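Local coordinates for NAD nucleotidase (Haemophilus influenzae, PDB 3ZTV), which hydrolyses NAD and nucleoside 5'-monophosphates in the periplasm, releasing adenosine and nicotinamide riboside, as a zinc-dependent member of the 5'-nucleotidase family, at residues 122-130 and 154-162; 179-187 and 208-219. One frame throughout, in Å; residues are numbered along the deposited sequence.

Contacts 1 and 2 lie with their centres about 13 Å apart in the calcineurin-like metallophosphoesterase domain, and together they illustrate how a layered alpha/beta fold joins sheet to sheet and packs helices on a sheet. In contact 1 a loop joining two short strands, within 122-130, lies against strand 151-159; in contact 2 the helices 179-191 and 206-215 pack on each other and on that same strand. Glu179 joins the two, its OE2 probably accepting a hydrogen bond from Val161 N at 2.9 Å. Contact 1 is nearer the zinc site: the side chain of Asp159 is about 6 Å from a zinc ion, that of Glu179 about 11 Å. Both contacts also touch the second subunit.

Contact 1: 122-130 and 154-162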
ATOM      1  N   PRO A 122      -1.839  21.559 -18.946  1.00  7.82           N
ATOM      2  CA  PRO A 122      -1.166  20.288 -18.642  1.00  8.63           C
ATOM      3  C   PRO A 122      -1.764  19.581 -17.430  1.00  7.51           C
ATOM      4  O   PRO A 122      -2.037  20.224 -16.409  1.00  7.41           O
ATOM      5  CB  PRO A 122       0.266  20.720 -18.341  1.00  8.64           C
ATOM      6  CG  PRO A 122       0.460  21.945 -19.187  1.00 10.70           C
ATOM      7  CD  PRO A 122      -0.878  22.663 -19.131  1.00  9.17           C
ATOM      8  N   VAL A 123      -1.955  18.268 -17.541  1.00  6.53           N
ATOM      9  CA  VAL A 123      -2.593  17.485 -16.488  1.00  6.21           C
ATOM     10  C   VAL A 123      -1.561  16.586 -15.794  1.00  5.75           C
ATOM     11  O   VAL A 123      -0.740  15.935 -16.459  1.00  6.27           O
ATOM     12  CB  VAL A 123      -3.751  16.623 -17.050  1.00  6.65           C
ATOM     13  CG1 VAL A 123      -4.464  15.895 -15.934  1.00  6.73           C
ATOM     14  CG2 VAL A 123      -4.730  17.478 -17.854  1.00  8.34           C
ATOM     15  N   LEU A 124      -1.607  16.542 -14.461  1.00  5.50           N
ATOM     16  CA  LEU A 124      -0.722  15.686 -13.668  1.00  5.42           C
ATOM     17  C   LEU A 124      -1.504  14.734 -12.768  1.00  4.96           C
ATOM     18  O   LEU A 124      -2.489  15.138 -12.136  1.00  6.58           O
ATOM     19  CB  LEU A 124       0.171  16.544 -12.772  1.00  7.58           C
ATOM     20  CG  LEU A 124       0.994  17.647 -13.423  1.00  7.47           C
ATOM     21  CD1 LEU A 124       1.690  18.484 -12.344  1.00  8.87           C
ATOM     22  CD2 LEU A 124       2.001  17.061 -14.392  1.00  9.74           C
ATOM     23  N   SER A 125      -1.045  13.487 -12.678  1.00  5.86           N
ATOM     24  CA  SER A 125      -1.568  12.542 -11.689  1.00  5.19           C
ATOM     25  C   SER A 125      -0.627  11.344 -11.601  1.00  5.21           C
ATOM     26  O   SER A 125      -0.505  10.565 -12.557  1.00  7.17           O
ATOM     27  CB  SER A 125      -2.988  12.080 -12.027  1.00  6.11           C
ATOM     28  OG  SER A 125      -3.503  11.316 -10.956  1.00  7.80           O
ATOM     29  N   ALA A 126       0.065  11.220 -10.473  1.00  4.23           N
ATOM     30  CA  ALA A 126       1.098  10.198 -10.312  1.00  4.23           C
ATOM     31  C   ALA A 126       0.578   8.850  -9.813  1.00  3.69           C
ATOM     32  O   ALA A 126       1.249   7.844 -10.006  1.00  5.00           O
ATOM     33  CB  ALA A 126       2.206  10.702  -9.388  1.00  5.96           C
ATOM     34  N   ASN A 127      -0.592   8.819  -9.175  1.00  4.68           N
ATOM     35  CA  ASN A 127      -1.106   7.576  -8.598  1.00  4.99           C
ATOM     36  C   ASN A 127      -2.341   7.047  -9.341  1.00  4.86           C
ATOM     37  O   ASN A 127      -3.017   6.128  -8.858  1.00  5.81           O
ATOM     38  CB  ASN A 127      -1.379   7.707  -7.089  1.00  5.32           C
ATOM     39  CG  ASN A 127      -2.531   8.649  -6.771  1.00  3.94           C
ATOM     40  OD1 ASN A 127      -2.747   9.646  -7.459  1.00  5.07           O
ATOM     41  ND2 ASN A 127      -3.256   8.341  -5.709  1.00  5.37           N
ATOM     42  N   VAL A 128      -2.638   7.633 -10.505  1.00  4.80           N
ATOM     43  CA  VAL A 128      -3.732   7.187 -11.362  1.00  5.42           C
ATOM     44  C   VAL A 128      -3.093   6.912 -12.719  1.00  5.68           C
ATOM     45  O   VAL A 128      -2.644   7.839 -13.403  1.00  6.90           O
ATOM     46  CB  VAL A 128      -4.829   8.259 -11.470  1.00  5.64           C
ATOM     47  CG1 VAL A 128      -6.003   7.725 -12.281  1.00  7.02           C
ATOM     48  CG2 VAL A 128      -5.281   8.706 -10.075  1.00  6.72           C
ATOM     49  N   ILE A 129      -3.014   5.640 -13.103  1.00  5.59           N
ATOM     50  CA  ILE A 129      -2.162   5.243 -14.224  1.00  7.20           C
ATOM     51  C   ILE A 129      -2.923   4.334 -15.206  1.00  7.34           C
ATOM     52  O   ILE A 129      -3.227   3.187 -14.882  1.00  6.39           O
ATOM     53  CB  ILE A 129      -0.857   4.530 -13.736  1.00  6.29           C
ATOM     54  CG1 ILE A 129      -0.142   5.365 -12.666  1.00  6.46           C
ATOM     55  CG2 ILE A 129       0.086   4.309 -14.903  1.00  7.84           C
ATOM     56  CD1 ILE A 129       1.134   4.691 -12.107  1.00  7.04           C
ATOM     57  N   PRO A 130      -3.245   4.848 -16.407  1.00  6.56           N
ATOM     58  CA  PRO A 130      -3.988   4.006 -17.352  1.00  6.87           C
ATOM     59  C   PRO A 130      -3.100   3.000 -18.079  1.00  7.98           C
ATOM     60  O   PRO A 130      -1.955   3.308 -18.437  1.00  7.37           O
ATOM     61  CB  PRO A 130      -4.554   5.024 -18.349  1.00  9.51           C
ATOM     62  CG  PRO A 130      -4.584   6.323 -17.598  1.00  9.56           C
ATOM     63  CD  PRO A 130      -3.322   6.269 -16.775  1.00  7.88           C
ATOM     64  N   ALA A 154      10.052  20.590  -8.865  1.00  7.85           N
ATOM     65  CA  ALA A 154       9.174  19.525  -9.334  1.00  7.22           C
ATOM     66  C   ALA A 154       7.763  19.711  -8.799  1.00  7.43           C
ATOM     67  O   ALA A 154       7.568  20.148  -7.658  1.00  8.50           O
ATOM     68  CB  ALA A 154       9.723  18.170  -8.910  1.00  8.08           C
ATOM     69  N   ILE A 155       6.780  19.372  -9.629  1.00  6.17           N
ATOM     70  CA  ILE A 155       5.402  19.318  -9.179  1.00  6.40           C
ATOM     71  C   ILE A 155       4.820  17.941  -9.511  1.00  5.85           C
ATOM     72  O   ILE A 155       4.963  17.446 -10.632  1.00  6.50           O
ATOM     73  CB  ILE A 155       4.559  20.472  -9.760  1.00  6.99           C
ATOM     74  CG1 ILE A 155       3.128  20.413  -9.218  1.00  7.04           C
ATOM     75  CG2 ILE A 155       4.612  20.484 -11.268  1.00  9.90           C
ATOM     76  CD1 ILE A 155       2.344  21.703  -9.404  1.00  9.04           C
ATOM     77  N   ILE A 156       4.200  17.323  -8.513  1.00  5.02           N
ATOM     78  CA  ILE A 156       3.671  15.962  -8.593  1.00  5.32           C
ATOM     79  C   ILE A 156       2.156  16.028  -8.431  1.00  4.66           C
ATOM     80  O   ILE A 156       1.665  16.708  -7.532  1.00  5.76           O
ATOM     81  CB  ILE A 156       4.236  15.092  -7.440  1.00  5.40           C
ATOM     82  CG1 ILE A 156       5.762  15.039  -7.469  1.00  5.70           C
ATOM     83  CG2 ILE A 156       3.658  13.677  -7.456  1.00  6.00           C
ATOM     84  CD1 ILE A 156       6.343  14.573  -6.159  1.00  6.90           C
ATOM     85  N   GLY A 157       1.399  15.331  -9.281  1.00  4.81           N
ATOM     86  CA  GLY A 157      -0.044  15.294  -9.119  1.00  5.01           C
ATOM     87  C   GLY A 157      -0.483  14.083  -8.314  1.00  3.99           C
ATOM     88  O   GLY A 157       0.198  13.054  -8.329  1.00  4.44           O
ATOM     89  N   LEU A 158      -1.634  14.167  -7.650  1.00  4.11           N
ATOM     90  CA  LEU A 158      -2.123  13.060  -6.825  1.00  4.19           C
ATOM     91  C   LEU A 158      -3.642  13.110  -6.677  1.00  4.03           C
ATOM     92  O   LEU A 158      -4.209  14.194  -6.505  1.00  4.58           O
ATOM     93  CB  LEU A 158      -1.471  13.106  -5.430  1.00  5.17           C
ATOM     94  CG  LEU A 158      -1.363  11.796  -4.637  1.00  4.59           C
ATOM     95  CD1 LEU A 158      -0.305  10.873  -5.228  1.00  6.62           C
ATOM     96  CD2 LEU A 158      -1.033  12.091  -3.169  1.00  5.60           C
ATOM     97  N   ASP A 159      -4.285  11.942  -6.689  1.00  5.10           N
ATOM     98  CA  ASP A 159      -5.738  11.848  -6.517  1.00  5.01           C
ATOM     99  C   ASP A 159      -6.106  11.032  -5.293  1.00  4.54           C
ATOM    100  O   ASP A 159      -5.323  10.207  -4.808  1.00  5.27           O
ATOM    101  CB  ASP A 159      -6.358  11.181  -7.750  1.00  5.70           C
ATOM    102  CG  ASP A 159      -7.798  11.635  -8.042  1.00  5.86           C
ATOM    103  OD1 ASP A 159      -8.471  12.275  -7.200  1.00  5.39           O
ATOM    104  OD2 ASP A 159      -8.273  11.318  -9.168  1.00  6.84           O
ATOM    105  N   THR A 160      -7.297  11.287  -4.772  1.00  5.71           N
ATOM    106  CA  THR A 160      -7.885  10.433  -3.761  1.00  5.98           C
ATOM    107  C   THR A 160      -8.232   9.067  -4.374  1.00  6.68           C
ATOM    108  O   THR A 160      -8.733   8.989  -5.506  1.00  6.96           O
ATOM    109  CB  THR A 160      -9.103  11.115  -3.117  1.00  5.71           C
ATOM    110  OG1 THR A 160      -9.544  10.335  -1.997  1.00  7.67           O
ATOM    111  CG2 THR A 160     -10.259  11.353  -4.123  1.00  6.42           C
ATOM    112  N   VAL A 161      -7.937   7.987  -3.655  1.00  5.72           N
ATOM    113  CA  VAL A 161      -8.060   6.633  -4.203  1.00  6.73           C
ATOM    114  C   VAL A 161      -9.422   5.986  -3.938  1.00  7.14           C
ATOM    115  O   VAL A 161     -10.219   5.812  -4.869  1.00  6.94           O
ATOM    116  CB  VAL A 161      -6.902   5.714  -3.741  1.00  6.37           C
ATOM    117  CG1 VAL A 161      -7.148   4.288  -4.201  1.00  8.27           C
ATOM    118  CG2 VAL A 161      -5.571   6.235  -4.288  1.00  7.19           C
ATOM    119  N   ASN A 162      -9.691   5.614  -2.689  1.00  7.99           N
ATOM    120  CA  ASN A 162     -10.919   4.887  -2.364  1.00  8.04           C
ATOM    121  C   ASN A 162     -12.182   5.624  -2.817  1.00  7.92           C
ATOM    122  O   ASN A 162     -13.096   5.031  -3.385  1.00  8.33           O
ATOM    123  CB  ASN A 162     -11.006   4.588  -0.861  1.00 10.92           C
ATOM    124  CG  ASN A 162      -9.950   3.604  -0.389  1.00 12.24           C
ATOM    125  OD1 ASN A 162      -9.386   2.845  -1.173  1.00 12.92           O
ATOM    126  ND2 ASN A 162      -9.698   3.605   0.913  1.00 15.43           N
TER
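Leu124 reaches Ile155 with a single methyl, CD1 lying 3.7 Å from Ile155 CG2, the side chains crossing at about a right angle. Its CB rests over Gly157, whose lack of a side chain lets the backbone at Ser125 come close, Ser125 CA lying 4.1 Å from Gly157 CA. Ala126 N donates to Gly157 O (2.8 Å), approaching from well above the carbonyl plane, while its CB meets Ile156 CG2. This backbone bond spans the two sheets of the metallophosphoesterase fold: strand 123-124 edges the one containing 97-99, and 151-159 belongs to the other. Asn127 makes the firmer connection, its amide pairing with the backbone of one residue. Asn127 OD1 accepts from Asp159 N at 2.9 Å, and Asn127 ND2 donates almost straight to Asp159 O at 2.9 Å (173°), with that oxygen nearly in the amide plane. A second bond from ND2, to Tyr177 O, further fixes the amide's rotation. Leu158 CD1 packs on Asn127 CG at 3.5 Å, and Val161 CG2 approaches ND2. Val128 has CG1 anti to its backbone N (chi1 -176°), which leaves CG2 to touch Asp159 CB at 3.6 Å; Asp159 also packs on His203, a probable zinc ligand.

Contact 2: 179-187 and 208-219; sequences EIATAQIMA and KNIEIAQKVNDI
Helices 179-187 and 208-215 run in broadly the same direction, with their axes 10.1 Å apart at closest and crossing at -43°. They are successive helices on one face of the mixed sheet of the metallophosphoesterase domain; each is the helix of a beta-alpha-beta crossover, 151-159 to 198-203 and 198-203 to 221-224, of the right-handed kind usual in such folds. Where the second helix ends, Val216 leaves helical geometry, and the chain through Ile219 continues along the first helix toward Ala187.

Ile180, near the start of the first helix, touches five residues of the second segment. Ile180 CG1 and Ile212 CG1 meet at 3.9 Å as the two side chains slide past each other in opposite directions, and Ile180 CG2 meets Val216 CG2. Ile180 CG1 lies anti to the carbonyl carbon (chi1 -69°), and the extended chain beyond it carries CD1 out to the carboxylate of Glu211, 3.4 Å from Glu211 CD. Farther along, the small Ala183 and Ala187 admit Ile219: its CD1 touches Ala183 CB and its CG1 touches Ala187 CB. Gln184 bends at chi2 to lay its amide along Val216 CG1, beside the backbone of Asn217; it also packs against Tyr177 of the second subunit.

Charged groups border the opening turn. Glu211 bridges two lysines, taking Lys208 NZ on the syn side of OE1, out of the carboxylate plane, and Lys215 NZ on the anti lone pair of OE2 (2.8 Å). This pairing probably holds the carboxylate with its flat face against Ile180 CD1. Glu179 has its OE2 bonded to Val161 N, and its OE1 accepts from a water. That water accepts in turn from both Ile180 N and, at 2.9 Å, Lys208 NZ.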
ATOM      1  N   GLU A 179      -1.919   6.826  -1.831  1.00  4.97           N
ATOM      2  CA  GLU A 179      -1.521   8.234  -1.795  1.00  5.06           C
ATOM      3  C   GLU A 179      -0.178   8.466  -1.093  1.00  5.15           C
ATOM      4  O   GLU A 179       0.702   9.126  -1.642  1.00  5.74           O
ATOM      5  CB  GLU A 179      -2.602   9.095  -1.113  1.00  5.23           C
ATOM      6  CG  GLU A 179      -3.997   9.091  -1.786  1.00  5.91           C
ATOM      7  CD  GLU A 179      -4.966   8.062  -1.198  1.00  6.49           C
ATOM      8  OE1 GLU A 179      -4.498   7.027  -0.643  1.00  7.58           O
ATOM      9  OE2 GLU A 179      -6.205   8.293  -1.293  1.00  6.65           O
ATOM     10  N   ILE A 180      -0.035   7.955   0.132  1.00  5.23           N
ATOM     11  CA  ILE A 180       1.205   8.144   0.894  1.00  6.12           C
ATOM     12  C   ILE A 180       2.399   7.492   0.197  1.00  6.78           C
ATOM     13  O   ILE A 180       3.444   8.130   0.019  1.00  5.65           O
ATOM     14  CB  ILE A 180       1.060   7.613   2.341  1.00  7.17           C
ATOM     15  CG1 ILE A 180       0.084   8.506   3.117  1.00  9.45           C
ATOM     16  CG2 ILE A 180       2.422   7.521   3.038  1.00  8.90           C
ATOM     17  CD1 ILE A 180      -0.308   7.978   4.479  1.00 13.33           C
ATOM     18  N   ALA A 181       2.264   6.231  -0.205  1.00  5.94           N
ATOM     19  CA  ALA A 181       3.384   5.567  -0.864  1.00  5.98           C
ATOM     20  C   ALA A 181       3.785   6.284  -2.144  1.00  5.20           C
ATOM     21  O   ALA A 181       4.962   6.501  -2.415  1.00  6.05           O
ATOM     22  CB  ALA A 181       3.076   4.101  -1.146  1.00  8.40           C
ATOM     23  N   THR A 182       2.807   6.659  -2.955  1.00  4.67           N
ATOM     24  CA  THR A 182       3.135   7.331  -4.205  1.00  5.61           C
ATOM     25  C   THR A 182       3.863   8.649  -3.954  1.00  5.26           C
ATOM     26  O   THR A 182       4.849   8.964  -4.625  1.00  5.06           O
ATOM     27  CB  THR A 182       1.887   7.563  -5.100  1.00  4.73           C
ATOM     28  OG1 THR A 182       1.288   6.298  -5.426  1.00  6.09           O
ATOM     29  CG2 THR A 182       2.273   8.324  -6.372  1.00  5.28           C
ATOM     30  N   ALA A 183       3.345   9.439  -3.018  1.00  4.94           N
ATOM     31  CA  ALA A 183       3.990  10.707  -2.682  1.00  4.30           C
ATOM     32  C   ALA A 183       5.450  10.510  -2.273  1.00  3.75           C
ATOM     33  O   ALA A 183       6.334  11.211  -2.761  1.00  4.89           O
ATOM     34  CB  ALA A 183       3.207  11.453  -1.599  1.00  6.06           C
ATOM     35  N   GLN A 184       5.719   9.540  -1.416  1.00  5.21           N
ATOM     36  CA  GLN A 184       7.099   9.360  -0.961  1.00  4.42           C
ATOM     37  C   GLN A 184       8.004   8.816  -2.042  1.00  5.17           C
ATOM     38  O   GLN A 184       9.129   9.280  -2.200  1.00  5.80           O
ATOM     39  CB  GLN A 184       7.197   8.453   0.264  1.00  5.71           C
ATOM     40  CG  GLN A 184       8.629   8.325   0.828  1.00  5.89           C
ATOM     41  CD  GLN A 184       9.202   9.667   1.287  1.00  6.20           C
ATOM     42  OE1 GLN A 184       9.724  10.453   0.488  1.00  9.60           O
ATOM     43  NE2 GLN A 184       9.089   9.936   2.571  1.00  5.00           N
ATOM     44  N   ILE A 185       7.521   7.827  -2.794  1.00  5.11           N
ATOM     45  CA  ILE A 185       8.349   7.217  -3.821  1.00  5.54           C
ATOM     46  C   ILE A 185       8.646   8.248  -4.913  1.00  5.42           C
ATOM     47  O   ILE A 185       9.785   8.353  -5.385  1.00  5.96           O
ATOM     48  CB  ILE A 185       7.687   5.949  -4.390  1.00  5.35           C
ATOM     49  CG1 ILE A 185       7.546   4.872  -3.303  1.00  5.87           C
ATOM     50  CG2 ILE A 185       8.464   5.417  -5.599  1.00  6.23           C
ATOM     51  CD1 ILE A 185       8.843   4.576  -2.532  1.00  7.38           C
ATOM     52  N   MET A 186       7.636   9.036  -5.297  1.00  5.48           N
ATOM     53  CA  MET A 186       7.861  10.075  -6.305  1.00  4.99           C
ATOM     54  C   MET A 186       8.892  11.099  -5.832  1.00  4.95           C
ATOM     55  O   MET A 186       9.812  11.451  -6.574  1.00  6.28           O
ATOM     56  CB  MET A 186       6.559  10.802  -6.654  1.00  5.32           C
ATOM     57  CG  MET A 186       5.578   9.964  -7.476  1.00  6.44           C
ATOM     58  SD  MET A 186       6.183   9.482  -9.129  1.00  6.51           S
ATOM     59  CE  MET A 186       6.453  11.093  -9.860  1.00  8.40           C
ATOM     60  N   ALA A 187       8.739  11.589  -4.606  1.00  4.93           N
ATOM     61  CA  ALA A 187       9.641  12.609  -4.096  1.00  5.45           C
ATOM     62  C   ALA A 187      11.054  12.038  -3.933  1.00  6.05           C
ATOM     63  O   ALA A 187      12.033  12.717  -4.235  1.00  6.91           O
ATOM     64  CB  ALA A 187       9.122  13.184  -2.782  1.00  5.82           C
ATOM     65  N   LYS A 208      -5.886  13.530   4.383  1.00  5.90           N
ATOM     66  CA  LYS A 208      -4.805  12.712   3.845  1.00  5.61           C
ATOM     67  C   LYS A 208      -3.568  13.560   3.551  1.00  5.20           C
ATOM     68  O   LYS A 208      -2.446  13.121   3.792  1.00  5.68           O
ATOM     69  CB  LYS A 208      -5.270  11.948   2.599  1.00  5.74           C
ATOM     70  CG  LYS A 208      -4.174  11.125   1.929  1.00  6.93           C
ATOM     71  CD  LYS A 208      -3.651   9.979   2.799  1.00  7.77           C
ATOM     72  CE  LYS A 208      -4.732   8.978   3.123  1.00  9.57           C
ATOM     73  NZ  LYS A 208      -4.164   7.786   3.821  1.00 12.30           N
ATOM     74  N   ASN A 209      -3.757  14.781   3.061  1.00  5.36           N
ATOM     75  CA  ASN A 209      -2.625  15.670   2.796  1.00  4.56           C
ATOM     76  C   ASN A 209      -1.884  16.096   4.079  1.00  5.19           C
ATOM     77  O   ASN A 209      -0.655  16.253   4.068  1.00  5.86           O
ATOM     78  CB  ASN A 209      -3.048  16.899   1.981  1.00  5.29           C
ATOM     79  CG  ASN A 209      -3.355  16.562   0.538  1.00  4.54           C
ATOM     80  OD1 ASN A 209      -2.997  15.477   0.053  1.00  5.10           O
ATOM     81  ND2 ASN A 209      -3.985  17.500  -0.164  1.00  5.84           N
ATOM     82  N   ILE A 210      -2.625  16.292   5.170  1.00  5.44           N
ATOM     83  CA  ILE A 210      -2.018  16.556   6.476  1.00  5.11           C
ATOM     84  C   ILE A 210      -1.217  15.335   6.948  1.00  6.42           C
ATOM     85  O   ILE A 210      -0.116  15.477   7.501  1.00  7.22           O
ATOM     86  CB  ILE A 210      -3.108  16.977   7.488  1.00  5.46           C
ATOM     87  CG1 ILE A 210      -3.612  18.375   7.127  1.00  7.72           C
ATOM     88  CG2 ILE A 210      -2.564  16.952   8.915  1.00  8.83           C
ATOM     89  CD1 ILE A 210      -4.916  18.773   7.812  1.00  9.28           C
ATOM     90  N   GLU A 211      -1.749  14.138   6.730  1.00  7.15           N
ATOM     91  CA  GLU A 211      -1.003  12.924   7.025  1.00  6.88           C
ATOM     92  C   GLU A 211       0.289  12.838   6.199  1.00  5.62           C
ATOM     93  O   GLU A 211       1.359  12.505   6.730  1.00  7.13           O
ATOM     94  CB  GLU A 211      -1.879  11.688   6.788  1.00  9.05           C
ATOM     95  CG  GLU A 211      -1.298  10.386   7.308  1.00 12.19           C
ATOM     96  CD  GLU A 211      -2.174   9.181   7.012  1.00 14.08           C
ATOM     97  OE1 GLU A 211      -3.123   9.302   6.207  1.00 14.10           O
ATOM     98  OE2 GLU A 211      -1.906   8.103   7.583  1.00 20.47           O
ATOM     99  N   ILE A 212       0.203  13.124   4.903  1.00  6.16           N
ATOM    100  CA  ILE A 212       1.381  13.123   4.052  1.00  5.63           C
ATOM    101  C   ILE A 212       2.440  14.106   4.573  1.00  5.04           C
ATOM    102  O   ILE A 212       3.638  13.768   4.650  1.00  6.41           O
ATOM    103  CB  ILE A 212       1.002  13.427   2.580  1.00  5.26           C
ATOM    104  CG1 ILE A 212       0.201  12.264   1.983  1.00  5.63           C
ATOM    105  CG2 ILE A 212       2.232  13.721   1.744  1.00  6.05           C
ATOM    106  CD1 ILE A 212      -0.412  12.556   0.607  1.00  7.03           C
ATOM    107  N   ALA A 213       2.001  15.307   4.948  1.00  5.07           N
ATOM    108  CA  ALA A 213       2.925  16.320   5.461  1.00  5.25           C
ATOM    109  C   ALA A 213       3.720  15.806   6.658  1.00  6.25           C
ATOM    110  O   ALA A 213       4.902  16.115   6.805  1.00  7.85           O
ATOM    111  CB  ALA A 213       2.175  17.585   5.831  1.00  6.56           C
ATOM    112  N   GLN A 214       3.080  14.992   7.497  1.00  5.37           N
ATOM    113  CA  GLN A 214       3.711  14.528   8.735  1.00  6.89           C
ATOM    114  C   GLN A 214       4.453  13.207   8.594  1.00  7.15           C
ATOM    115  O   GLN A 214       5.280  12.868   9.449  1.00  8.22           O
ATOM    116  CB  GLN A 214       2.670  14.424   9.842  1.00  8.75           C
ATOM    117  CG  GLN A 214       2.081  15.768  10.230  1.00  9.77           C
ATOM    118  CD  GLN A 214       0.953  15.634  11.222  1.00 14.34           C
ATOM    119  OE1 GLN A 214      -0.182  15.343  10.847  1.00 17.84           O
ATOM    120  NE2 GLN A 214       1.255  15.840  12.498  1.00 14.73           N
ATOM    121  N   LYS A 215       4.179  12.472   7.520  1.00  6.52           N
ATOM    122  CA  LYS A 215       4.717  11.119   7.355  1.00  6.62           C
ATOM    123  C   LYS A 215       5.670  10.950   6.185  1.00  6.03           C
ATOM    124  O   LYS A 215       6.342   9.927   6.078  1.00  8.10           O
ATOM    125  CB  LYS A 215       3.581  10.100   7.229  1.00  9.59           C
ATOM    126  CG  LYS A 215       2.765   9.931   8.493  1.00 11.83           C
ATOM    127  CD  LYS A 215       1.755   8.802   8.381  1.00 16.40           C
ATOM    128  CE  LYS A 215       1.029   8.591   9.703  1.00 18.72           C
ATOM    129  NZ  LYS A 215      -0.024   7.539   9.604  1.00 23.46           N
ATOM    130  N   VAL A 216       5.728  11.936   5.298  1.00  6.78           N
ATOM    131  CA  VAL A 216       6.491  11.827   4.063  1.00  5.77           C
ATOM    132  C   VAL A 216       7.528  12.947   4.002  1.00  5.94           C
ATOM    133  O   VAL A 216       7.218  14.096   4.321  1.00  6.27           O
ATOM    134  CB  VAL A 216       5.545  11.908   2.830  1.00  6.36           C
ATOM    135  CG1 VAL A 216       6.323  12.020   1.531  1.00  6.00           C
ATOM    136  CG2 VAL A 216       4.590  10.711   2.799  1.00  7.54           C
ATOM    137  N   ASN A 217       8.748  12.598   3.603  1.00  5.95           N
ATOM    138  CA  ASN A 217       9.831  13.571   3.465  1.00  6.64           C
ATOM    139  C   ASN A 217       9.944  14.183   2.067  1.00  5.96           C
ATOM    140  O   ASN A 217       9.442  13.632   1.078  1.00  7.36           O
ATOM    141  CB  ASN A 217      11.184  12.936   3.841  1.00  5.99           C
ATOM    142  CG  ASN A 217      11.231  12.466   5.279  1.00  7.99           C
ATOM    143  OD1 ASN A 217      11.647  11.332   5.573  1.00 11.26           O
ATOM    144  ND2 ASN A 217      10.796  13.321   6.181  1.00  6.32           N
ATOM    145  N   ASP A 218      10.604  15.336   1.999  1.00  6.89           N
ATOM    146  CA  ASP A 218      11.059  15.942   0.751  1.00  6.78           C
ATOM    147  C   ASP A 218       9.980  16.690  -0.042  1.00  6.10           C
ATOM    148  O   ASP A 218      10.232  17.137  -1.163  1.00  7.74           O
ATOM    149  CB  ASP A 218      11.782  14.902  -0.118  1.00 10.01           C
ATOM    150  CG  ASP A 218      12.947  14.252   0.605  1.00 16.31           C
ATOM    151  OD1 ASP A 218      13.774  14.983   1.190  1.00 20.31           O
ATOM    152  OD2 ASP A 218      13.007  13.010   0.605  1.00 22.18           O
ATOM    153  N   ILE A 219       8.802  16.844   0.556  1.00  5.49           N
ATOM    154  CA  ILE A 219       7.720  17.615  -0.082  1.00  5.97           C
ATOM    155  C   ILE A 219       7.488  18.912   0.699  1.00  5.61           C
ATOM    156  O   ILE A 219       7.269  18.883   1.912  1.00  6.83           O
ATOM    157  CB  ILE A 219       6.417  16.785  -0.190  1.00  5.50           C
ATOM    158  CG1 ILE A 219       6.663  15.514  -1.018  1.00  6.07           C
ATOM    159  CG2 ILE A 219       5.264  17.628  -0.759  1.00  5.76           C
ATOM    160  CD1 ILE A 219       5.434  14.620  -1.133  1.00  6.77           C
TER
HETATM  161  O   HOH W   1      -2.627   6.734   1.635  1.00  9.51           O